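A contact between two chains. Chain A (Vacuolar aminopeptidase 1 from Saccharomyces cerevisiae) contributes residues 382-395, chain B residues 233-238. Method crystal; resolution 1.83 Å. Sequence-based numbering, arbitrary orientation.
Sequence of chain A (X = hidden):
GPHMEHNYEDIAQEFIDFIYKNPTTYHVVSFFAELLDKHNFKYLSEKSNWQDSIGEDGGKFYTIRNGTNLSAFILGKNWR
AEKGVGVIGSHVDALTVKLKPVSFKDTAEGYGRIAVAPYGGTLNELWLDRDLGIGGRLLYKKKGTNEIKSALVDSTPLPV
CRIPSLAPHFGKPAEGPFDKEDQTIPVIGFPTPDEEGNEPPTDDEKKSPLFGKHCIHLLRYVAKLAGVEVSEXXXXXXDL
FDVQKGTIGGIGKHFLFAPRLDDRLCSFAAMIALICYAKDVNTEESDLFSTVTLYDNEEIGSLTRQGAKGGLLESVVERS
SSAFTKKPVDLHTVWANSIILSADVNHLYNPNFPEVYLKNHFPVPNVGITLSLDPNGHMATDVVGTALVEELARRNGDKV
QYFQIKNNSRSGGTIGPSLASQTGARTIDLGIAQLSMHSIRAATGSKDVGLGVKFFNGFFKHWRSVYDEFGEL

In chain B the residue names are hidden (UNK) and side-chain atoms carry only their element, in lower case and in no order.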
# COMPACT_ATOMS: atom_id res chain seq x y z
N ASP A 382 24.81 17.13 -36.48
CA ASP A 382 25.26 18.40 -35.92
C ASP A 382 24.77 19.57 -36.78
O ASP A 382 24.11 19.36 -37.80
CB ASP A 382 26.79 18.44 -35.77
CG ASP A 382 27.52 18.27 -37.10
OD1 ASP A 382 26.86 18.27 -38.16
OD2 ASP A 382 28.76 18.13 -37.07
N VAL A 383 25.11 20.79 -36.38
CA VAL A 383 24.66 21.98 -37.11
C VAL A 383 25.16 22.05 -38.55
O VAL A 383 24.42 22.46 -39.45
CB VAL A 383 25.03 23.29 -36.35
CG1 VAL A 383 26.54 23.47 -36.31
CG2 VAL A 383 24.35 24.48 -37.00
N VAL A 384 26.41 21.66 -38.79
CA VAL A 384 26.95 21.69 -40.15
C VAL A 384 26.29 20.61 -41.00
O VAL A 384 25.92 20.85 -42.15
CB VAL A 384 28.47 21.48 -40.15
CG1 VAL A 384 28.97 21.29 -41.58
CG2 VAL A 384 29.16 22.69 -39.53
N GLY A 385 26.13 19.42 -40.43
CA GLY A 385 25.50 18.33 -41.16
C GLY A 385 24.07 18.67 -41.54
O GLY A 385 23.61 18.35 -42.63
N THR A 386 23.37 19.33 -40.62
CA THR A 386 21.99 19.73 -40.87
C THR A 386 21.96 20.71 -42.04
O THR A 386 21.16 20.56 -42.97
CB THR A 386 21.37 20.40 -39.63
OG1 THR A 386 21.36 19.48 -38.54
CG2 THR A 386 19.94 20.85 -39.92
N ALA A 387 22.84 21.70 -42.00
CA ALA A 387 22.92 22.70 -43.06
C ALA A 387 23.25 22.03 -44.40
O ALA A 387 22.67 22.38 -45.43
CB ALA A 387 23.97 23.75 -42.72
N LEU A 388 24.16 21.07 -44.37
CA LEU A 388 24.57 20.37 -45.59
C LEU A 388 23.40 19.62 -46.22
O LEU A 388 23.18 19.70 -47.43
CB LEU A 388 25.72 19.40 -45.29
CG LEU A 388 26.26 18.59 -46.46
CD1 LEU A 388 27.71 18.22 -46.19
CD2 LEU A 388 25.42 17.34 -46.68
N VAL A 389 22.65 18.88 -45.40
CA VAL A 389 21.52 18.13 -45.92
C VAL A 389 20.44 19.06 -46.46
O VAL A 389 19.81 18.77 -47.48
CB VAL A 389 20.91 17.22 -44.83
CG1 VAL A 389 19.54 16.70 -45.28
CG2 VAL A 389 21.85 16.06 -44.56
N GLU A 390 20.22 20.19 -45.79
CA GLU A 390 19.20 21.12 -46.24
C GLU A 390 19.62 21.80 -47.55
O GLU A 390 18.79 22.08 -48.41
CB GLU A 390 18.89 22.14 -45.13
CG GLU A 390 18.39 21.43 -43.86
CD GLU A 390 17.92 22.38 -42.76
OE1 GLU A 390 18.62 23.36 -42.45
OE2 GLU A 390 16.84 22.11 -42.19
N GLU A 391 20.92 22.06 -47.70
CA GLU A 391 21.43 22.68 -48.93
C GLU A 391 21.33 21.65 -50.05
O GLU A 391 20.92 21.96 -51.17
CB GLU A 391 22.89 23.11 -48.73
CG GLU A 391 23.57 23.64 -50.00
CD GLU A 391 22.86 24.84 -50.60
OE1 GLU A 391 22.61 25.82 -49.86
OE2 GLU A 391 22.55 24.80 -51.81
N LEU A 392 21.70 20.42 -49.72
CA LEU A 392 21.66 19.31 -50.67
C LEU A 392 20.23 19.15 -51.18
O LEU A 392 20.00 19.04 -52.38
CB LEU A 392 22.12 18.04 -49.95
CG LEU A 392 22.51 16.79 -50.74
CD1 LEU A 392 23.63 17.12 -51.72
CD2 LEU A 392 22.98 15.73 -49.75
N ALA A 393 19.28 19.16 -50.25
CA ALA A 393 17.87 19.01 -50.60
C ALA A 393 17.37 20.16 -51.47
O ALA A 393 16.61 19.95 -52.42
CB ALA A 393 17.03 18.91 -49.33
N ARG A 394 17.77 21.38 -51.13
CA ARG A 394 17.34 22.54 -51.91
C ARG A 394 17.82 22.42 -53.35
O ARG A 394 17.11 22.78 -54.29
CB ARG A 394 17.85 23.84 -51.28
CG ARG A 394 17.16 24.20 -49.96
CD ARG A 394 17.48 25.64 -49.55
NE ARG A 394 18.87 25.82 -49.16
CZ ARG A 394 19.33 25.70 -47.92
NH1 ARG A 394 18.51 25.40 -46.92
NH2 ARG A 394 20.63 25.88 -47.68
N ARG A 395 19.03 21.88 -53.54
CA ARG A 395 19.59 21.72 -54.87
C ARG A 395 18.95 20.61 -55.69
O ARG A 395 18.77 20.75 -56.90
CB ARG A 395 21.09 21.43 -54.80
CG ARG A 395 21.94 22.56 -54.26
CD ARG A 395 23.41 22.24 -54.48
NE ARG A 395 24.28 23.26 -53.91
CZ ARG A 395 25.60 23.29 -54.06
NH1 ARG A 395 26.22 22.35 -54.77
NH2 ARG A 395 26.31 24.25 -53.49
N UNK B 233 21.01 33.93 -42.97
CA UNK B 233 21.12 32.92 -41.92
C UNK B 233 20.73 31.54 -42.47
O UNK B 233 19.64 31.37 -43.01
c UNK B 233 19.69 34.83 -38.87
c UNK B 233 22.08 34.43 -39.45
c UNK B 233 20.23 33.30 -40.73
c UNK B 233 20.66 34.57 -40.00
N UNK B 234 21.62 30.56 -42.32
CA UNK B 234 21.43 29.20 -42.83
C UNK B 234 21.10 28.16 -41.75
O UNK B 234 20.27 27.28 -41.98
c UNK B 234 21.63 29.70 -45.75
c UNK B 234 22.66 27.30 -43.93
c UNK B 234 22.68 28.78 -43.61
c UNK B 234 22.81 29.68 -44.84
N UNK B 235 21.72 28.28 -40.58
CA UNK B 235 21.48 27.37 -39.47
C UNK B 235 22.12 27.95 -38.24
O UNK B 235 22.86 28.93 -38.32
c UNK B 235 21.09 24.92 -40.18
c UNK B 235 22.09 25.99 -39.78
n UNK B 235 18.78 24.36 -39.69
o UNK B 235 20.08 25.09 -38.01
c UNK B 235 19.93 24.80 -39.20
N UNK B 236 21.85 27.34 -37.09
CA UNK B 236 22.45 27.83 -35.87
C UNK B 236 22.44 26.78 -34.77
O UNK B 236 21.60 25.89 -34.76
c UNK B 236 21.76 29.11 -35.38
s UNK B 236 19.53 30.69 -35.02
c UNK B 236 18.38 30.21 -33.76
c UNK B 236 20.25 29.07 -35.40
N UNK B 237 23.41 26.91 -33.87
CA UNK B 237 23.57 26.02 -32.72
C UNK B 237 23.77 26.96 -31.54
O UNK B 237 24.90 27.33 -31.20
c UNK B 237 24.80 25.13 -32.92
c UNK B 237 25.04 24.18 -31.76
o UNK B 237 26.04 23.43 -31.80
o UNK B 237 24.24 24.20 -30.80
N UNK B 238 22.66 27.35 -30.91
CA UNK B 238 22.71 28.28 -29.79
C UNK B 238 22.37 27.68 -28.43
O UNK B 238 21.55 26.77 -28.33
c UNK B 238 21.98 30.22 -31.38
c UNK B 238 23.39 30.80 -31.41
c UNK B 238 21.76 29.46 -30.06
c UNK B 238 20.94 31.33 -31.50
O HOH W 1 25.98 21.18 -33.66
O HOH W 2 19.70 25.39 -43.78

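Position 233 carries four side-chain carbons, forked at the second. None comes near the helix of chain A, so the identity rests on shape alone: a fork one carbon beyond CB marks leucine, Leu B233, whose side chain is buried away from this contact.

Position 234 also has four carbons, but here the fork lies at the first, and one arm is two carbons long. That is the signature of isoleucine. In Ile B234 the short arm, CG2, lies 4.0 Å from CB of Ala A387, an apolar contact in which the small alanine lets the branched chain settle close to the helix. The longer arm ends with CD1 4.4 Å from NH2 of Arg A394, approaching the guanidinium obliquely.

At position 235 there are three carbons, the third bearing one oxygen and one nitrogen, a primary amide on a chain long enough for glutamine. The nitrogen stands 2.9 Å from OE1 of Glu A390, and a carboxylate there calls for a donor. Gln B235 supplies it: NE2 donates to Glu A390 OE1 at a nearly straight 169°. The other end of the amide turns back on its own strand, where OE1 accepts from the backbone N of position 236 at 3.0 Å, so both amide atoms are engaged. The aliphatic part is used as well, with CG 4.0 Å from CB of Ala A387.

Position 236 has two carbons, a sulfur and a last carbon, unbranched, which is methionine. The CA-to-CB bond of Met B236 points away from the helix, and it is the backbone that meets chain A, its C atom 3.7 Å from CG2 of Val A383.

Position 237 has two carbons, the second with two oxygens: aspartate. CB of Asp B237 packs 3.9 Å from CB of Val A383, while OD2 accepts from a water at 2.9 Å. That water in turn accepts from Val A383 N, also at 2.9 Å, linking the acid to a free amide in the helix's first turn.

Position 238 repeats the four-carbon fork at the second atom and is Leu B238, out of reach of the helix.

The strand runs roughly antiparallel to the helix, their axes 8.2 Å apart at closest approach. Val A383 and Ala A387, one turn apart, provide the apolar surface, and the Gln B235–Glu A390 bond adds a direct polar tie. A second water donates to both Glu A390 OE1 and Ile B234 O, each at 2.7 Å, joining side chain to strand backbone.

Chain B (233-238) LIQMDL
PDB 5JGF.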